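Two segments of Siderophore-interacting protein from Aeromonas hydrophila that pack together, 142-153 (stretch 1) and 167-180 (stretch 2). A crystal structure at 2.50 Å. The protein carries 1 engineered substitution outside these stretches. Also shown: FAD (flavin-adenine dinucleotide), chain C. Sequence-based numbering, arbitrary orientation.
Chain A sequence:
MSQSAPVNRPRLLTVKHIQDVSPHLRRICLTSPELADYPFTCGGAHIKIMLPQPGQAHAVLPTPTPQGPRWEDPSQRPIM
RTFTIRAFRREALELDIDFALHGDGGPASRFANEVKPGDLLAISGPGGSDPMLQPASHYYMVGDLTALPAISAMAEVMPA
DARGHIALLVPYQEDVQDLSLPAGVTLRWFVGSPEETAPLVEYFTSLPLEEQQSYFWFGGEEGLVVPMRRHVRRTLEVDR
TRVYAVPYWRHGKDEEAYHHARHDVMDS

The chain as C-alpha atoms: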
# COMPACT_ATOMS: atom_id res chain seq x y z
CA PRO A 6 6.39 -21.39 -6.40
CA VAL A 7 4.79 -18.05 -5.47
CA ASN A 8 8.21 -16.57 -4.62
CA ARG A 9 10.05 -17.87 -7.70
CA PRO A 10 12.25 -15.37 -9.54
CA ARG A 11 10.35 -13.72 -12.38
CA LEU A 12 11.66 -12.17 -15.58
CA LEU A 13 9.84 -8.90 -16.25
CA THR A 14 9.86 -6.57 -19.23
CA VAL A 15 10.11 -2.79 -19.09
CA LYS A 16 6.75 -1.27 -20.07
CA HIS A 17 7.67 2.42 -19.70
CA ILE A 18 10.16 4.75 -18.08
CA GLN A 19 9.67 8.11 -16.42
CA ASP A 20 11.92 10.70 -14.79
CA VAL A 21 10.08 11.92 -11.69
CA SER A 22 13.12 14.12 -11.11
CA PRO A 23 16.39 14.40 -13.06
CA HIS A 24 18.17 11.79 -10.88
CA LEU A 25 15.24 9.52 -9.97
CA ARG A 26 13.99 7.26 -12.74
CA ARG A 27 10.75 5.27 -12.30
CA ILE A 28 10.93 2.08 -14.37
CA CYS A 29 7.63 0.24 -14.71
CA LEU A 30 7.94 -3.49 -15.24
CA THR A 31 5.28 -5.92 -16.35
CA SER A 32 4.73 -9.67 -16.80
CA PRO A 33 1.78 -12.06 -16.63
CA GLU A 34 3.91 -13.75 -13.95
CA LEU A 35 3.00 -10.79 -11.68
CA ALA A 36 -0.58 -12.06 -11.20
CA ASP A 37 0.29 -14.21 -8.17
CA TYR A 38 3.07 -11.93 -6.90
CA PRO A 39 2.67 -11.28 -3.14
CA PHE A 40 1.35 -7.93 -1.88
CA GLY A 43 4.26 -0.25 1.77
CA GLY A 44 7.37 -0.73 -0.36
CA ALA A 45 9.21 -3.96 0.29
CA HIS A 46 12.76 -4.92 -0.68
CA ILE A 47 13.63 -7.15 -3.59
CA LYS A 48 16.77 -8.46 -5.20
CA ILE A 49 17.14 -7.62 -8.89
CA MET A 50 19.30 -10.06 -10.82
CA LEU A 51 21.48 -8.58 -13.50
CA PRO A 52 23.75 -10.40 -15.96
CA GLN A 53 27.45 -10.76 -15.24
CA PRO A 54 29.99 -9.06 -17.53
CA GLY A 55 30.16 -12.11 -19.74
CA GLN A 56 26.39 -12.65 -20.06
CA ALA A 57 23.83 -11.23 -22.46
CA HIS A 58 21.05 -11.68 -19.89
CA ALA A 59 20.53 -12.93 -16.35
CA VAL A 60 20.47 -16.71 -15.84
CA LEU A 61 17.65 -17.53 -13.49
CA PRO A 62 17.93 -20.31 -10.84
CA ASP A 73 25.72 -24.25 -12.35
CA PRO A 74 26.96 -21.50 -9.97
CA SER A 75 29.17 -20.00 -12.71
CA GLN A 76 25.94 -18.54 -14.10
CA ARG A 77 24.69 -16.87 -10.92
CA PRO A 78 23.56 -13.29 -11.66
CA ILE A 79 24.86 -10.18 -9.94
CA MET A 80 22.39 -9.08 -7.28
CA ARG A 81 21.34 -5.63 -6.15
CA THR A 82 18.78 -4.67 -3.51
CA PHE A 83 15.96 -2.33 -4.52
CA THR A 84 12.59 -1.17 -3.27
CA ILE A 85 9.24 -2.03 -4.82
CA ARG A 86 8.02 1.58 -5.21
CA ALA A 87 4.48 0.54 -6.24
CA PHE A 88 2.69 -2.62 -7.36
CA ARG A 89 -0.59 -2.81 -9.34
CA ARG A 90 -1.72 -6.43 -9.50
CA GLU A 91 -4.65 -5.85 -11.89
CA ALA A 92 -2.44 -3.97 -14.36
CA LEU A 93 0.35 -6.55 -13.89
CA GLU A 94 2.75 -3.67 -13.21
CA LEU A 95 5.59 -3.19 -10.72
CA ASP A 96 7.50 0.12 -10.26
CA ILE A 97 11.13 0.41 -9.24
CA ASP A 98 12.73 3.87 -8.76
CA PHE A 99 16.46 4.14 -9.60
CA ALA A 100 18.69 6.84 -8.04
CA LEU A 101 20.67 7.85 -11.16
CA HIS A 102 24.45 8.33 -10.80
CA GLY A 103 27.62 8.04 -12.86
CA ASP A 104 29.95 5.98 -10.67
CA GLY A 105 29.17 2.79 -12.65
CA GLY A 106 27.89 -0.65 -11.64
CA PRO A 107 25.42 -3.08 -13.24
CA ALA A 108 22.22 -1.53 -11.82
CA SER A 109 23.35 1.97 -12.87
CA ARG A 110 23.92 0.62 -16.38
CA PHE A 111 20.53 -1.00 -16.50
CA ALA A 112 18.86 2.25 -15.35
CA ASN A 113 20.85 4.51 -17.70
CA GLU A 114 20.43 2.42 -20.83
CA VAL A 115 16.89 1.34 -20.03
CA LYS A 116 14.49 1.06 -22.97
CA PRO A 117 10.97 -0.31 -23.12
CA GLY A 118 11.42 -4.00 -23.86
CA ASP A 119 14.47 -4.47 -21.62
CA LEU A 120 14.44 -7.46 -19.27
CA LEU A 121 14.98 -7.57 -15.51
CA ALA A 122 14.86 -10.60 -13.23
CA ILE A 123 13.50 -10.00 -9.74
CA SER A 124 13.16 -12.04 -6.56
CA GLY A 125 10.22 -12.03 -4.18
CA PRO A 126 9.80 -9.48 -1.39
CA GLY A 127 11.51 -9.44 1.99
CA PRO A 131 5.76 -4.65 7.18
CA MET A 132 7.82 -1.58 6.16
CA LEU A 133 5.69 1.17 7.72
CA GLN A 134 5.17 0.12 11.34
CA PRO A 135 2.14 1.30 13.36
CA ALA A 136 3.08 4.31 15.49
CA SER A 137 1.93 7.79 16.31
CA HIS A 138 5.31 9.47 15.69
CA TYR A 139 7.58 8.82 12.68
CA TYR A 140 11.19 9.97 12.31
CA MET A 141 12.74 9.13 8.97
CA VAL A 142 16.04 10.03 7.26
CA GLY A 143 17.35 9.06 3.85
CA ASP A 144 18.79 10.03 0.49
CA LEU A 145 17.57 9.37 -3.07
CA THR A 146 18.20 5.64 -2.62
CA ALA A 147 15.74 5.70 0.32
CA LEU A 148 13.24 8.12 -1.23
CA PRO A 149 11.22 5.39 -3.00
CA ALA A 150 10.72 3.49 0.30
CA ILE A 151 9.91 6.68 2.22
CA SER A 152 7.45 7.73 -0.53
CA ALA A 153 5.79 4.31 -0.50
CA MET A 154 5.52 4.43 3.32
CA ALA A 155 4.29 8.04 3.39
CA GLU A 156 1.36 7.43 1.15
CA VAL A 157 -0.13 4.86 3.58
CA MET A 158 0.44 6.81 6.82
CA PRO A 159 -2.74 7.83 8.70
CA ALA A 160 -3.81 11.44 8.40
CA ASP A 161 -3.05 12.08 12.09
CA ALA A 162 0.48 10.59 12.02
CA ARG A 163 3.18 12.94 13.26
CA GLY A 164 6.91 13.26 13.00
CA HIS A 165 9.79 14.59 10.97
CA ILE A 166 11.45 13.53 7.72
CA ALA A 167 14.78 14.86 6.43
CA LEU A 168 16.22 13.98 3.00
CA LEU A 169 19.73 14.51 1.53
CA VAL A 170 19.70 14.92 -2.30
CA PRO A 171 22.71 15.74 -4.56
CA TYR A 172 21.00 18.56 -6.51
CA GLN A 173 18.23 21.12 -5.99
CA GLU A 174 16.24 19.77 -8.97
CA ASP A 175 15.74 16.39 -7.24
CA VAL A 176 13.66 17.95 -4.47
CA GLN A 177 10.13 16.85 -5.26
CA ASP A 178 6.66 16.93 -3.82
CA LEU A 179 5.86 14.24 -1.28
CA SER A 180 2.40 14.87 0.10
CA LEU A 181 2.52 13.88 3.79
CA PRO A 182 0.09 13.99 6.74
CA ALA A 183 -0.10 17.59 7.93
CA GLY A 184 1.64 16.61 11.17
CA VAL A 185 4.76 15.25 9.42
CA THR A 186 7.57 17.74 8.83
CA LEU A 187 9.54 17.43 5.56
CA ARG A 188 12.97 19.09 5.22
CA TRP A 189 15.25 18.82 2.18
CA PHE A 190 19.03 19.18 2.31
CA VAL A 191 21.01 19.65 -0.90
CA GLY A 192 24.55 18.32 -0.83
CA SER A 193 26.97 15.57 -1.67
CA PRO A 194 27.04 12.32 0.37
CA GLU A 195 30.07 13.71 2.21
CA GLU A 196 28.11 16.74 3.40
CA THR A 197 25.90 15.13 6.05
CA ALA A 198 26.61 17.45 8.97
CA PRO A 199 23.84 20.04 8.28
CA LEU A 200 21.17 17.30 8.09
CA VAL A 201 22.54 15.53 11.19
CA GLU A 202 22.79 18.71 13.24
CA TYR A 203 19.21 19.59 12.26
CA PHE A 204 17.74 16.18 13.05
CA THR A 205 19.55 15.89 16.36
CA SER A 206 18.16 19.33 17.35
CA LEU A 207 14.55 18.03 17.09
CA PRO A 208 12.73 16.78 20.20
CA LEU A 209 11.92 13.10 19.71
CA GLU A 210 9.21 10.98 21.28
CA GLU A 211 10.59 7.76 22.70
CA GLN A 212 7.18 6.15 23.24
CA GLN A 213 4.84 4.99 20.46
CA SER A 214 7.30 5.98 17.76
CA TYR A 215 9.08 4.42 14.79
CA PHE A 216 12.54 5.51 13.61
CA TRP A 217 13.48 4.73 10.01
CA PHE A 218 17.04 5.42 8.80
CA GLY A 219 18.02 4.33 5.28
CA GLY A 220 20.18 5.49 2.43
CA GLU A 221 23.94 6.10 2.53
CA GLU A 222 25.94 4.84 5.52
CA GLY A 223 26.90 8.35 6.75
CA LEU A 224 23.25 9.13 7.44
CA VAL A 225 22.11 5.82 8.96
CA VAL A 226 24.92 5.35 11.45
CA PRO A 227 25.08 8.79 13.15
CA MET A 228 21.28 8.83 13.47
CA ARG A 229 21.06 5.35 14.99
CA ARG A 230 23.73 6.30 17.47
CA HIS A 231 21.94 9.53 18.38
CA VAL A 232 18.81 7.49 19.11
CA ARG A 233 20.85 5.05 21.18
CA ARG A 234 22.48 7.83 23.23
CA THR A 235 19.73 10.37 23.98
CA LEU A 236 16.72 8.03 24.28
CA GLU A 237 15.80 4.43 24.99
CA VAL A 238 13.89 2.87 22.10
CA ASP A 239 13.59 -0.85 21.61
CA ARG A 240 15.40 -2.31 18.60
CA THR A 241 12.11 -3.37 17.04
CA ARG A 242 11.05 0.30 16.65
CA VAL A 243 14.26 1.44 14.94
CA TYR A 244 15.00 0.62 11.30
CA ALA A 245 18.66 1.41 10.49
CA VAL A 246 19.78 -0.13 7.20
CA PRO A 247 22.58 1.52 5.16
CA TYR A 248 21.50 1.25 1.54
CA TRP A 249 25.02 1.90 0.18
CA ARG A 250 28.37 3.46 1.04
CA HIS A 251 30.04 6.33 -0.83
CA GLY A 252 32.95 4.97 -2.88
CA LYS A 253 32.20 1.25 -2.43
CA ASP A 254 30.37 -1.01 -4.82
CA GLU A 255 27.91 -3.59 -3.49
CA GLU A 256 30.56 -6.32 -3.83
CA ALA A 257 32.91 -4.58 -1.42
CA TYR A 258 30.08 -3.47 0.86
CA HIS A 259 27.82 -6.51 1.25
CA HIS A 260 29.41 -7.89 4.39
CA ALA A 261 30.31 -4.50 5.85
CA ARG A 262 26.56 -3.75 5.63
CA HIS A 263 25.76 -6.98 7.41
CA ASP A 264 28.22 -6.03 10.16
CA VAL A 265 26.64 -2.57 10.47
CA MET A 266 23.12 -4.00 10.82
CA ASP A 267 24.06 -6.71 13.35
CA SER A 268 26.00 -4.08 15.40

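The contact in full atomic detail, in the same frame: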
# COMPACT_ATOMS: atom_id res chain seq x y z
N VAL A 142 14.97 9.34 7.96
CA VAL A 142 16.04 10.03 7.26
C VAL A 142 16.46 9.17 6.08
O VAL A 142 16.42 7.93 6.16
CB VAL A 142 17.25 10.35 8.18
CG1 VAL A 142 18.41 10.89 7.40
CG2 VAL A 142 16.87 11.37 9.29
N GLY A 143 16.80 9.81 4.96
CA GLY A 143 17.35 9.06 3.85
C GLY A 143 17.89 9.97 2.76
O GLY A 143 17.92 11.20 2.89
N ASP A 144 18.34 9.34 1.67
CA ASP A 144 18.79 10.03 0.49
C ASP A 144 17.94 9.52 -0.67
O ASP A 144 16.94 8.83 -0.45
CB ASP A 144 20.31 9.85 0.28
CG ASP A 144 20.74 8.36 0.10
OD1 ASP A 144 19.94 7.53 -0.40
OD2 ASP A 144 21.89 8.03 0.45
N LEU A 145 18.35 9.83 -1.91
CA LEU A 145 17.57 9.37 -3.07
C LEU A 145 17.43 7.85 -3.12
O LEU A 145 16.44 7.36 -3.69
CB LEU A 145 18.21 9.85 -4.37
CG LEU A 145 17.84 11.28 -4.72
CD1 LEU A 145 18.44 11.66 -6.05
CD2 LEU A 145 16.33 11.45 -4.72
N THR A 146 18.39 7.08 -2.59
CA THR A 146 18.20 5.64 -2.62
C THR A 146 17.11 5.17 -1.67
O THR A 146 16.55 4.09 -1.87
CB THR A 146 19.50 4.92 -2.29
OG1 THR A 146 19.84 5.17 -0.92
CG2 THR A 146 20.61 5.41 -3.16
N ALA A 147 16.78 5.99 -0.66
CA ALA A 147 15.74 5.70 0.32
C ALA A 147 14.45 6.46 0.03
O ALA A 147 13.44 6.20 0.68
CB ALA A 147 16.24 6.05 1.72
N LEU A 148 14.46 7.38 -0.92
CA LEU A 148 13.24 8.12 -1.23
C LEU A 148 12.12 7.25 -1.79
O LEU A 148 10.94 7.56 -1.53
CB LEU A 148 13.57 9.27 -2.19
CG LEU A 148 12.44 10.25 -2.47
CD1 LEU A 148 11.84 10.65 -1.14
CD2 LEU A 148 12.88 11.48 -3.29
N PRO A 149 12.36 6.20 -2.57
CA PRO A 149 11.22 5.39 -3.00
C PRO A 149 10.52 4.67 -1.86
O PRO A 149 9.28 4.65 -1.82
CB PRO A 149 11.85 4.44 -4.03
CG PRO A 149 13.04 5.24 -4.55
CD PRO A 149 13.58 5.91 -3.35
N ALA A 150 11.28 4.12 -0.91
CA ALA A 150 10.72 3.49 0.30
C ALA A 150 9.95 4.49 1.16
O ALA A 150 8.83 4.20 1.61
CB ALA A 150 11.83 2.88 1.14
N ILE A 151 10.57 5.64 1.44
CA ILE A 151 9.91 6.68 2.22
C ILE A 151 8.65 7.20 1.51
O ILE A 151 7.65 7.49 2.17
CB ILE A 151 10.90 7.80 2.55
CG1 ILE A 151 11.99 7.23 3.46
CG2 ILE A 151 10.17 8.98 3.20
CD1 ILE A 151 13.18 8.21 3.69
N SER A 152 8.66 7.32 0.18
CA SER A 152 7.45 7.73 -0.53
C SER A 152 6.35 6.68 -0.42
O SER A 152 5.17 7.01 -0.16
CB SER A 152 7.76 7.99 -2.00
OG SER A 152 8.84 8.90 -2.15
N ALA A 153 6.73 5.41 -0.63
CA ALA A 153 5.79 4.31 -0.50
C ALA A 153 5.19 4.25 0.90
O ALA A 153 3.99 3.98 1.05
CB ALA A 153 6.49 2.98 -0.84
N ALA A 167 13.74 14.06 7.06
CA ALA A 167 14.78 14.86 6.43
C ALA A 167 15.41 14.06 5.30
O ALA A 167 15.76 12.89 5.49
CB ALA A 167 15.85 15.27 7.44
N LEU A 168 15.58 14.67 4.12
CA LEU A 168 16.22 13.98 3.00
C LEU A 168 17.46 14.72 2.50
O LEU A 168 17.43 15.94 2.33
CB LEU A 168 15.24 13.81 1.87
CG LEU A 168 13.98 13.01 2.21
CD1 LEU A 168 12.97 13.11 1.08
CD2 LEU A 168 14.32 11.55 2.47
N LEU A 169 18.54 13.98 2.20
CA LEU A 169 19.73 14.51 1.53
C LEU A 169 19.71 14.12 0.05
O LEU A 169 19.74 12.94 -0.28
CB LEU A 169 20.99 13.99 2.21
CG LEU A 169 22.37 14.55 1.79
CD1 LEU A 169 22.38 16.10 1.79
CD2 LEU A 169 23.56 14.01 2.65
N VAL A 170 19.66 15.11 -0.84
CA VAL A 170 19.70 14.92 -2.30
C VAL A 170 20.95 15.59 -2.86
O VAL A 170 21.44 16.58 -2.28
CB VAL A 170 18.44 15.46 -3.00
CG1 VAL A 170 17.21 14.66 -2.63
CG2 VAL A 170 18.22 16.94 -2.67
N PRO A 171 21.48 15.13 -4.01
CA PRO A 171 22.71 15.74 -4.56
C PRO A 171 22.49 17.07 -5.29
O PRO A 171 23.44 17.86 -5.43
CB PRO A 171 23.22 14.66 -5.52
CG PRO A 171 21.99 13.98 -5.99
CD PRO A 171 21.05 13.96 -4.80
N TYR A 172 21.28 17.33 -5.78
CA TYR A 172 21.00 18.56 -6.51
C TYR A 172 19.62 19.11 -6.15
O TYR A 172 18.70 18.36 -5.81
CB TYR A 172 21.05 18.35 -8.03
CG TYR A 172 22.40 17.95 -8.58
CD1 TYR A 172 23.43 18.89 -8.72
CD2 TYR A 172 22.65 16.64 -8.98
CE1 TYR A 172 24.66 18.53 -9.25
CE2 TYR A 172 23.89 16.27 -9.50
CZ TYR A 172 24.88 17.23 -9.64
OH TYR A 172 26.11 16.89 -10.15
N GLN A 173 19.48 20.43 -6.29
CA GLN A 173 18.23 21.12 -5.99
C GLN A 173 17.07 20.64 -6.85
O GLN A 173 15.93 20.65 -6.39
CB GLN A 173 18.42 22.64 -6.14
CG GLN A 173 17.14 23.47 -6.08
CD GLN A 173 16.61 23.68 -4.63
OE1 GLN A 173 17.40 23.77 -3.67
NE2 GLN A 173 15.28 23.76 -4.47
N GLU A 174 17.33 20.20 -8.09
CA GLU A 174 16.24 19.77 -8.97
C GLU A 174 15.64 18.43 -8.59
O GLU A 174 14.59 18.06 -9.15
CB GLU A 174 16.72 19.70 -10.42
CG GLU A 174 16.95 21.05 -11.07
CD GLU A 174 18.34 21.62 -10.83
OE1 GLU A 174 18.72 22.52 -11.60
OE2 GLU A 174 19.06 21.17 -9.89
N ASP A 175 16.26 17.68 -7.67
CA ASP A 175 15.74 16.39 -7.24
C ASP A 175 14.85 16.48 -6.00
O ASP A 175 14.25 15.48 -5.61
CB ASP A 175 16.90 15.41 -7.03
CG ASP A 175 17.53 15.00 -8.38
OD1 ASP A 175 16.81 14.35 -9.18
OD2 ASP A 175 18.71 15.35 -8.65
N VAL A 176 14.73 17.67 -5.42
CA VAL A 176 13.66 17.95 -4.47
C VAL A 176 12.33 17.83 -5.20
O VAL A 176 12.16 18.35 -6.31
CB VAL A 176 13.83 19.34 -3.85
CG1 VAL A 176 12.61 19.71 -3.01
CG2 VAL A 176 15.09 19.40 -3.00
N GLN A 177 11.39 17.12 -4.59
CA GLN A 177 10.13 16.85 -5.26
C GLN A 177 9.02 16.92 -4.24
O GLN A 177 9.26 16.98 -3.03
CB GLN A 177 10.16 15.49 -5.96
CG GLN A 177 11.12 14.50 -5.37
CD GLN A 177 11.03 13.12 -6.02
OE1 GLN A 177 9.97 12.47 -5.99
NE2 GLN A 177 12.15 12.66 -6.60
N ASP A 178 7.79 16.94 -4.72
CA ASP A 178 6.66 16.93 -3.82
C ASP A 178 6.50 15.53 -3.26
O ASP A 178 6.67 14.54 -3.97
CB ASP A 178 5.39 17.39 -4.53
CG ASP A 178 5.54 18.78 -5.16
OD1 ASP A 178 6.34 19.60 -4.62
OD2 ASP A 178 4.88 19.06 -6.18
N LEU A 179 6.29 15.47 -1.95
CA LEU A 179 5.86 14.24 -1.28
C LEU A 179 4.73 14.72 -0.39
O LEU A 179 4.99 15.35 0.63
CB LEU A 179 6.97 13.63 -0.45
CG LEU A 179 8.32 13.13 -0.95
CD1 LEU A 179 8.80 12.15 0.10
CD2 LEU A 179 8.30 12.47 -2.35
N SER A 180 3.48 14.47 -0.79
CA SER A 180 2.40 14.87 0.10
C SER A 180 2.40 13.93 1.32
O SER A 180 2.46 12.71 1.18
CB SER A 180 1.04 14.89 -0.61
OG SER A 180 0.02 15.40 0.25
PA FAD C . 27.40 -0.34 -7.48
O1A FAD C . 27.93 -1.25 -8.54
O2A FAD C . 26.91 -1.01 -6.19
O5B FAD C . 28.47 0.76 -6.95
C5B FAD C . 29.27 1.54 -7.86
C4B FAD C . 29.77 2.82 -7.22
O4B FAD C . 28.72 3.82 -7.22
C3B FAD C . 30.26 2.75 -5.78
O3B FAD C . 31.35 3.65 -5.58
C2B FAD C . 29.02 3.17 -4.98
O2B FAD C . 29.29 3.77 -3.71
C1B FAD C . 28.39 4.21 -5.90
N9A FAD C . 26.95 4.23 -5.83
C8A FAD C . 26.11 3.15 -5.74
N7A FAD C . 24.83 3.47 -5.72
C5A FAD C . 24.84 4.85 -5.82
C6A FAD C . 23.80 5.80 -5.87
N6A FAD C . 22.51 5.48 -5.84
N1A FAD C . 24.15 7.11 -5.96
C2A FAD C . 25.45 7.43 -6.00
N3A FAD C . 26.51 6.62 -5.97
C4A FAD C . 26.14 5.34 -5.89
N1 FAD C . 18.83 2.16 -4.55
C2 FAD C . 17.98 2.76 -5.44
O2 FAD C . 18.39 3.48 -6.35
N3 FAD C . 16.61 2.57 -5.31
C4 FAD C . 15.98 1.82 -4.36
O4 FAD C . 14.75 1.72 -4.36
C4X FAD C . 16.89 1.18 -3.42
N5 FAD C . 16.37 0.42 -2.47
C5X FAD C . 17.23 -0.18 -1.58
C6 FAD C . 16.70 -0.96 -0.56
C7 FAD C . 17.53 -1.57 0.38
C7M FAD C . 16.91 -2.43 1.46
C8 FAD C . 18.93 -1.43 0.27
C8M FAD C . 19.86 -2.11 1.24
C9 FAD C . 19.46 -0.66 -0.76
C9A FAD C . 18.63 -0.03 -1.68
N10 FAD C . 19.15 0.78 -2.71
C10 FAD C . 18.30 1.41 -3.60
C1' FAD C . 20.60 1.00 -2.83
C2' FAD C . 21.25 0.30 -4.03
O2' FAD C . 21.31 -1.11 -3.86
C3' FAD C . 22.66 0.87 -4.21
O3' FAD C . 22.55 2.19 -4.72
C4' FAD C . 23.56 0.05 -5.13
O4' FAD C . 24.92 0.30 -4.78
C5' FAD C . 23.30 0.37 -6.59
O5' FAD C . 24.04 -0.55 -7.41
P FAD C . 24.84 -0.05 -8.68
O1P FAD C . 25.16 -1.31 -9.49
O2P FAD C . 24.13 1.00 -9.41
O3P FAD C . 26.20 0.52 -8.06

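The most unusual feature of this contact is that its whole conventional hydrogen bonding between the stretches runs through a residue with no side chain. Gly 143 N donates to Ala 167 O (3.3 Å, 155° at the hydrogen), and Leu 169 N donates to Gly 143 O (2.9 Å, 162°). One residue thus reaches across Leu 168 to both of its neighbours, the pattern expected of parallel strands. The axes of the two strands agree, with N-to-C directions 18° apart and a closest approach of 4.7 Å.

Glycine suits this position for a measurable reason. Its backbone is nearly fully extended (phi/psi -170/-176), and an ideal CB built on Gly 143 would lie 2.6 Å from Ala 147 CB, a clash. The chain turns back here, with Ala 147 N bonded to Asp 144 O at 2.9 Å, and leaves no room for a side chain on the sheet face that Leu 168 occupies.

CA-H...O contacts supplement the strand pairing: Val 142 CA lies 3.4 Å from Ala 167 O, and Leu 168 CA lies 3.3 Å from Gly 143 O. On the other face, the small Ala 167 sits beside Val 142, with Ala 167 CB 4.4 Å from Val 142 CG2.

Asp 144 sends its CA-to-CB bond to that same face, but the end of the side chain leads away: OD1 serves its own stretch and OD2 is bonded elsewhere in the structure. Asp 144 OD1 accepts from Thr 146 N at 2.7 Å and from Thr 146 OG1 at a very short 2.4 Å, fastening the turn around Thr 146. Thr 146 makes no contact with stretch 2; Thr 146 CG2 instead approaches FAD N6A at 3.3 Å.

Beyond the strands the contact is mainly apolar. Leu 168 (m, t) has its CD1 3.5 Å from Leu 148 CD1 and its CD2 3.7 Å from Ile 151 CD1, so its two methyls meet successive contact positions of the helix. Leu 148 (t, p) also places CD1 3.6 Å from Leu 179 CD1, linking the strand to the later loop, while its CD2 lies 3.6 Å from Gln 177 NE2.

Leu 145 starts sideways, yet its end approaches stretch 2: Leu 145 CD2 is 3.9 Å from Val 170 CG1 and Leu 145 CD1 is 3.7 Å from Pro 171 CD. Leu 145, Leu 148 and Leu 168 each have more than 70 Å² covered, within a total of 592 Å² summed over both sides.

Ser 152 satisfies its hydroxyl within the helix, Ser 152 OG donating to Leu 148 O at 2.6 Å, which lets the same OG pack 3.6 Å from Leu 179 CD2 without needing a polar partner there.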